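Local coordinates for citrate synthase (Thermotoga maritima, PDB 2P2W), which probably catalyses the condensation of oxaloacetate with acetyl-CoA and water to give citrate and CoA, a step of the tricarboxylic acid cycle, at residues L84-Y90 with Y129-S133; F271-F277 with V305-L310. Residues are numbered along the deposited sequence.

Contact 1: residues L84-Y90 with Y129-S133; sequences LPKNLHY and YYRYS
Tyr129, one turn before the end of helix 110-133, drives its side chain (chi1 t) into segment 84-90, the loop after helix 75-81 together with the first residue of helix 90-98. The loop is extended at Leu84 and Pro85, turns at Lys86 and Asn87, and extends again to His89, the N-cap. This turn wraps the phenol: Tyr129 OH donates to Pro85 O (2.6 Å) and accepts from Leu88 N (2.9 Å), serving a carbonyl and an amide at once. Lys86 CA lies 4.6 Å from Ser133 CA; its side chain (m, t, t, p) passes CE over one face of the Tyr132 ring, the last bend allowing a weak hydrogen bond from Lys86 NZ to Tyr132 OH (3.3 Å). Tyr132 OH donates to Leu84 O (2.7 Å). Tyr90 (chi1 m) and Tyr129 form an offset edge-to-face pair, the edge of Tyr129 toward the face of Tyr90, planes at 88°, centroids 5.5 Å apart. Tyrosine combines apolar ring and polar tip, pinning an interhelical loop to a helix C-terminus in the mainly alpha-helical citrate synthase fold.

Contact 2: residues F271-F277 with V305-L310; sequences FPDSKLF and VLFEEL
Two short pieces of helix and a turn meet here. Phe271 leaves helix 258-270 with phi/psi of -138/52 and begins a type I turn, closed by Ser274 N to Phe271 O (3.2 Å); helix 275-289 then starts. Facing it is segment 305-310, on helix 299-309, with Phe277 CA 6.4 Å from Val305 CA and Phe271 CA 7.5 Å from Glu309 CA. Ser274 (chi1 t, 153°) is the N-cap: its OG accepts a capping bond from Phe277 N at 3.0 Å and donates to Glu309 OE2 at 2.7 Å. A small hydroxyl can do both at once, capping the start of helix 275-289 and tying it to helix 299-309. Glu309 reaches it by folding back, chi1 and chi2 both m, and its aliphatic part is used too: CB sits 3.8 Å from the centroid of the Phe271 ring, a CH-pi contact 11° off the ring normal. Phe271 (chi1 m) extends that flat ring across the gap, its CE2 4.2 Å from Leu306 CD1 and its CZ 4.3 Å from Leu310 CD2. Beyond the serine, Leu276 (m, t) lays CD1 3.4 Å from Glu308 CG, while Glu308, chi2 between wells at 100°, turns its carboxylate to Arg314. Val305, with chi1 t, fits its compact CG1 4.1 Å from both Leu276 CB and Phe277 CB, filling the closest backbone approach. In this helix packing of the citrate synthase fold, Phe277 (chi1 t) carries its ring away onto helix 258-270, helix 214-225 covers Leu276 and Val305, and helix 163-173 packs against Phe271, Leu306 and Leu310.

Both segments of contact 1 precede those of contact 2 in sequence, and all four belong to the same citrate synthase domain family. Their centres lie 25 Å apart and their nearest atoms about 9 Å, so they do not touch. They use different helices: 90-98 and 110-133 in the first, 275-289 and 299-309 in the second. Between them in space come residues 313-316, where Pro313, Asn315 and Met316 meet Tyr130 and Tyr90 of contact 1 and Arg314 pairs with Glu308 of contact 2. Contact 1 also borders the second subunit, whereas contact 2 is built within one chain, on the helix that carries Asp300, a predicted active-site residue.

Contact 1: residues L84-Y90 with Y129-S133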
loop_
_atom_site.group_PDB
_atom_site.type_symbol
_atom_site.label_atom_id
_atom_site.label_comp_id
_atom_site.label_asym_id
_atom_site.label_seq_id
_atom_site.Cartn_x
_atom_site.Cartn_y
_atom_site.Cartn_z
ATOM N N LEU A 84 16.335 4.779 15.690
ATOM C CA LEU A 84 15.285 3.762 15.505
ATOM C C LEU A 84 15.483 2.581 16.461
ATOM O O LEU A 84 16.579 2.306 16.930
ATOM C CB LEU A 84 15.393 3.187 14.097
ATOM C CG LEU A 84 14.988 4.104 12.938
ATOM C CD1 LEU A 84 15.203 3.389 11.609
ATOM C CD2 LEU A 84 13.511 4.513 12.975
ATOM N N PRO A 85 14.388 1.866 16.759
ATOM C CA PRO A 85 14.502 0.705 17.642
ATOM C C PRO A 85 15.363 -0.292 16.868
ATOM O O PRO A 85 15.424 -0.227 15.640
ATOM C CB PRO A 85 13.056 0.230 17.775
ATOM C CG PRO A 85 12.272 1.495 17.633
ATOM C CD PRO A 85 12.976 2.192 16.494
ATOM N N LYS A 86 16.022 -1.207 17.570
ATOM C CA LYS A 86 16.879 -2.186 16.912
ATOM C C LYS A 86 16.194 -3.525 16.660
ATOM O O LYS A 86 16.846 -4.502 16.294
ATOM C CB LYS A 86 18.142 -2.413 17.748
ATOM C CG LYS A 86 19.045 -1.194 17.851
ATOM C CD LYS A 86 20.248 -1.486 18.733
ATOM C CE LYS A 86 21.254 -0.349 18.693
ATOM N NZ LYS A 86 20.650 0.940 19.125
ATOM N N ASN A 87 14.880 -3.572 16.839
ATOM C CA ASN A 87 14.160 -4.825 16.641
ATOM C C ASN A 87 13.035 -4.726 15.620
ATOM O O ASN A 87 12.035 -5.431 15.730
ATOM C CB ASN A 87 13.588 -5.296 17.978
ATOM C CG ASN A 87 12.482 -4.394 18.479
ATOM O OD1 ASN A 87 12.586 -3.169 18.406
ATOM N ND2 ASN A 87 11.416 -4.994 18.995
ATOM N N LEU A 88 13.193 -3.853 14.632
ATOM C CA LEU A 88 12.171 -3.691 13.603
ATOM C C LEU A 88 12.273 -4.776 12.535
ATOM O O LEU A 88 13.342 -5.343 12.315
ATOM C CB LEU A 88 12.311 -2.322 12.927
ATOM C CG LEU A 88 12.195 -1.074 13.798
ATOM C CD1 LEU A 88 12.514 0.162 12.961
ATOM C CD2 LEU A 88 10.793 -0.988 14.383
ATOM N N HIS A 89 11.152 -5.063 11.880
ATOM C CA HIS A 89 11.130 -6.041 10.797
ATOM C C HIS A 89 11.705 -5.280 9.600
ATOM O O HIS A 89 11.401 -4.099 9.404
ATOM C CB HIS A 89 9.691 -6.493 10.518
ATOM C CG HIS A 89 9.580 -7.592 9.502
ATOM N ND1 HIS A 89 9.692 -7.367 8.146
ATOM C CD2 HIS A 89 9.356 -8.921 9.645
ATOM C CE1 HIS A 89 9.537 -8.509 7.497
ATOM N NE2 HIS A 89 9.332 -9.467 8.384
ATOM N N TYR A 90 12.537 -5.940 8.802
ATOM C CA TYR A 90 13.159 -5.273 7.657
ATOM C C TYR A 90 12.212 -4.655 6.628
ATOM O O TYR A 90 12.537 -3.624 6.037
ATOM C CB TYR A 90 14.156 -6.224 6.990
ATOM C CG TYR A 90 15.423 -6.365 7.800
ATOM C CD1 TYR A 90 16.466 -5.448 7.660
ATOM C CD2 TYR A 90 15.554 -7.368 8.763
ATOM C CE1 TYR A 90 17.606 -5.521 8.458
ATOM C CE2 TYR A 90 16.691 -7.448 9.570
ATOM C CZ TYR A 90 17.711 -6.519 9.410
ATOM O OH TYR A 90 18.830 -6.578 10.212
ATOM N N TYR A 129 20.858 -1.100 8.413
ATOM C CA TYR A 129 20.041 -1.411 9.578
ATOM C C TYR A 129 20.547 -2.676 10.261
ATOM O O TYR A 129 20.505 -2.790 11.483
ATOM C CB TYR A 129 18.566 -1.569 9.195
ATOM C CG TYR A 129 17.677 -1.737 10.404
ATOM C CD1 TYR A 129 17.270 -0.628 11.154
ATOM C CD2 TYR A 129 17.317 -3.003 10.854
ATOM C CE1 TYR A 129 16.533 -0.784 12.330
ATOM C CE2 TYR A 129 16.579 -3.169 12.024
ATOM C CZ TYR A 129 16.193 -2.060 12.758
ATOM O OH TYR A 129 15.471 -2.235 13.917
ATOM N N TYR A 130 21.029 -3.618 9.462
ATOM C CA TYR A 130 21.567 -4.861 9.993
ATOM C C TYR A 130 22.770 -4.561 10.892
ATOM O O TYR A 130 22.822 -5.003 12.045
ATOM C CB TYR A 130 21.992 -5.769 8.843
ATOM C CG TYR A 130 22.622 -7.067 9.281
ATOM C CD1 TYR A 130 21.878 -8.033 9.958
ATOM C CD2 TYR A 130 23.963 -7.337 9.005
ATOM C CE1 TYR A 130 22.455 -9.240 10.347
ATOM C CE2 TYR A 130 24.547 -8.541 9.389
ATOM C CZ TYR A 130 23.787 -9.487 10.059
ATOM O OH TYR A 130 24.364 -10.676 10.441
ATOM N N ARG A 131 23.731 -3.809 10.355
ATOM C CA ARG A 131 24.937 -3.445 11.096
ATOM C C ARG A 131 24.572 -2.653 12.347
ATOM O O ARG A 131 25.071 -2.928 13.441
ATOM C CB ARG A 131 25.867 -2.603 10.218
ATOM C CG ARG A 131 26.269 -3.267 8.912
ATOM C CD ARG A 131 27.220 -4.439 9.132
ATOM N NE ARG A 131 28.520 -4.007 9.641
ATOM C CZ ARG A 131 29.570 -4.812 9.780
ATOM N NH1 ARG A 131 29.475 -6.092 9.444
ATOM N NH2 ARG A 131 30.714 -4.340 10.257
ATOM N N TYR A 132 23.701 -1.664 12.171
ATOM C CA TYR A 132 23.249 -0.819 13.268
ATOM C C TYR A 132 22.580 -1.629 14.373
ATOM O O TYR A 132 22.955 -1.526 15.541
ATOM C CB TYR A 132 22.269 0.235 12.744
ATOM C CG TYR A 132 21.455 0.911 13.824
ATOM C CD1 TYR A 132 22.063 1.727 14.779
ATOM C CD2 TYR A 132 20.073 0.730 13.894
ATOM C CE1 TYR A 132 21.313 2.349 15.778
ATOM C CE2 TYR A 132 19.314 1.342 14.888
ATOM C CZ TYR A 132 19.942 2.151 15.827
ATOM O OH TYR A 132 19.193 2.759 16.807
ATOM N N SER A 133 21.595 -2.439 14.000
ATOM C CA SER A 133 20.867 -3.246 14.974
ATOM C C SER A 133 21.776 -4.176 15.775
ATOM O O SER A 133 21.449 -4.555 16.897
ATOM C CB SER A 133 19.773 -4.063 14.278
ATOM O OG SER A 133 20.329 -4.982 13.355
#

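Contact 2: residues F271-F277 with V305-L310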
loop_
_atom_site.group_PDB
_atom_site.type_symbol
_atom_site.label_atom_id
_atom_site.label_comp_id
_atom_site.label_asym_id
_atom_site.label_seq_id
_atom_site.Cartn_x
_atom_site.Cartn_y
_atom_site.Cartn_z
ATOM N N PHE A 271 24.012 -27.200 -1.053
ATOM C CA PHE A 271 23.690 -27.463 0.350
ATOM C C PHE A 271 22.834 -28.725 0.498
ATOM O O PHE A 271 21.798 -28.709 1.161
ATOM C CB PHE A 271 22.942 -26.270 0.964
ATOM C CG PHE A 271 23.713 -24.982 0.920
ATOM C CD1 PHE A 271 24.625 -24.670 1.926
ATOM C CD2 PHE A 271 23.545 -24.088 -0.136
ATOM C CE1 PHE A 271 25.360 -23.480 1.882
ATOM C CE2 PHE A 271 24.273 -22.898 -0.189
ATOM C CZ PHE A 271 25.182 -22.594 0.822
ATOM N N PRO A 272 23.280 -29.845 -0.093
ATOM C CA PRO A 272 22.547 -31.117 -0.036
ATOM C C PRO A 272 22.358 -31.679 1.364
ATOM O O PRO A 272 21.437 -32.455 1.609
ATOM C CB PRO A 272 23.400 -32.070 -0.884
ATOM C CG PRO A 272 24.805 -31.530 -0.755
ATOM C CD PRO A 272 24.655 -30.058 -0.576
ATOM N N ASP A 273 23.240 -31.290 2.277
ATOM C CA ASP A 273 23.195 -31.799 3.638
ATOM C C ASP A 273 22.498 -30.893 4.637
ATOM O O ASP A 273 22.488 -31.171 5.832
ATOM C CB ASP A 273 24.618 -32.119 4.082
ATOM C CG ASP A 273 25.282 -33.121 3.157
ATOM O OD1 ASP A 273 24.559 -33.986 2.617
ATOM O OD2 ASP A 273 26.511 -33.050 2.969
ATOM N N SER A 274 21.913 -29.807 4.141
ATOM C CA SER A 274 21.174 -28.897 4.998
ATOM C C SER A 274 19.942 -29.635 5.530
ATOM O O SER A 274 19.148 -30.175 4.751
ATOM C CB SER A 274 20.726 -27.670 4.203
ATOM O OG SER A 274 19.554 -27.111 4.771
ATOM N N LYS A 275 19.795 -29.669 6.852
ATOM C CA LYS A 275 18.657 -30.335 7.485
ATOM C C LYS A 275 17.354 -29.727 6.961
ATOM O O LYS A 275 16.391 -30.439 6.679
ATOM C CB LYS A 275 18.745 -30.165 9.008
ATOM C CG LYS A 275 17.564 -30.701 9.810
ATOM C CD LYS A 275 17.591 -32.216 9.982
ATOM C CE LYS A 275 16.705 -32.935 8.979
ATOM N NZ LYS A 275 16.784 -34.418 9.178
ATOM N N LEU A 276 17.331 -28.405 6.831
ATOM C CA LEU A 276 16.149 -27.713 6.329
ATOM C C LEU A 276 15.822 -28.187 4.918
ATOM O O LEU A 276 14.670 -28.488 4.603
ATOM C CB LEU A 276 16.381 -26.195 6.329
ATOM C CG LEU A 276 16.500 -25.550 7.714
ATOM C CD1 LEU A 276 16.888 -24.078 7.583
ATOM C CD2 LEU A 276 15.167 -25.692 8.453
ATOM N N PHE A 277 16.839 -28.260 4.067
ATOM C CA PHE A 277 16.619 -28.700 2.702
ATOM C C PHE A 277 16.088 -30.133 2.660
ATOM O O PHE A 277 15.156 -30.425 1.915
ATOM C CB PHE A 277 17.912 -28.604 1.885
ATOM C CG PHE A 277 17.769 -29.094 0.472
ATOM C CD1 PHE A 277 16.850 -28.504 -0.393
ATOM C CD2 PHE A 277 18.543 -30.153 0.006
ATOM C CE1 PHE A 277 16.703 -28.963 -1.706
ATOM C CE2 PHE A 277 18.404 -30.618 -1.301
ATOM C CZ PHE A 277 17.482 -30.022 -2.159
ATOM N N VAL A 305 15.012 -21.460 2.297
ATOM C CA VAL A 305 16.087 -22.358 2.719
ATOM C C VAL A 305 17.439 -21.832 2.229
ATOM O O VAL A 305 18.427 -21.855 2.967
ATOM C CB VAL A 305 15.853 -23.802 2.199
ATOM C CG1 VAL A 305 17.042 -24.690 2.560
ATOM C CG2 VAL A 305 14.582 -24.375 2.832
ATOM N N LEU A 306 17.484 -21.342 0.994
ATOM C CA LEU A 306 18.730 -20.802 0.463
ATOM C C LEU A 306 19.189 -19.594 1.280
ATOM O O LEU A 306 20.355 -19.512 1.673
ATOM C CB LEU A 306 18.570 -20.394 -1.007
ATOM C CG LEU A 306 19.810 -19.743 -1.641
ATOM C CD1 LEU A 306 20.974 -20.723 -1.588
ATOM C CD2 LEU A 306 19.527 -19.332 -3.083
ATOM N N PHE A 307 18.278 -18.657 1.537
ATOM C CA PHE A 307 18.628 -17.465 2.304
ATOM C C PHE A 307 19.165 -17.840 3.681
ATOM O O PHE A 307 20.106 -17.220 4.186
ATOM C CB PHE A 307 17.418 -16.535 2.449
ATOM C CG PHE A 307 16.934 -15.956 1.145
ATOM C CD1 PHE A 307 17.817 -15.745 0.088
ATOM C CD2 PHE A 307 15.601 -15.594 0.984
ATOM C CE1 PHE A 307 17.377 -15.179 -1.111
ATOM C CE2 PHE A 307 15.154 -15.028 -0.209
ATOM C CZ PHE A 307 16.044 -14.821 -1.255
ATOM N N GLU A 308 18.557 -18.849 4.292
ATOM C CA GLU A 308 19.003 -19.307 5.602
ATOM C C GLU A 308 20.429 -19.842 5.495
ATOM O O GLU A 308 21.305 -19.460 6.273
ATOM C CB GLU A 308 18.085 -20.419 6.125
ATOM C CG GLU A 308 18.604 -21.109 7.390
ATOM C CD GLU A 308 17.946 -20.606 8.665
ATOM O OE1 GLU A 308 17.348 -19.507 8.648
ATOM O OE2 GLU A 308 18.038 -21.313 9.692
ATOM N N GLU A 309 20.660 -20.728 4.528
ATOM C CA GLU A 309 21.986 -21.324 4.359
ATOM C C GLU A 309 23.042 -20.283 3.975
ATOM O O GLU A 309 24.233 -20.471 4.201
ATOM C CB GLU A 309 21.932 -22.447 3.309
ATOM C CG GLU A 309 21.039 -23.645 3.706
ATOM C CD GLU A 309 21.462 -24.268 5.029
ATOM O OE1 GLU A 309 22.643 -24.255 5.349
ATOM O OE2 GLU A 309 20.591 -24.810 5.712
ATOM N N LEU A 310 22.592 -19.172 3.343
ATOM C CA LEU A 310 23.550 -18.125 2.955
ATOM C C LEU A 310 23.890 -17.206 4.132
ATOM O O LEU A 310 24.697 -16.288 4.022
ATOM C CB LEU A 310 22.949 -17.283 1.837
ATOM C CG LEU A 310 22.879 -17.988 0.494
ATOM C CD1 LEU A 310 22.344 -17.041 -0.600
ATOM C CD2 LEU A 310 24.248 -18.488 0.013
#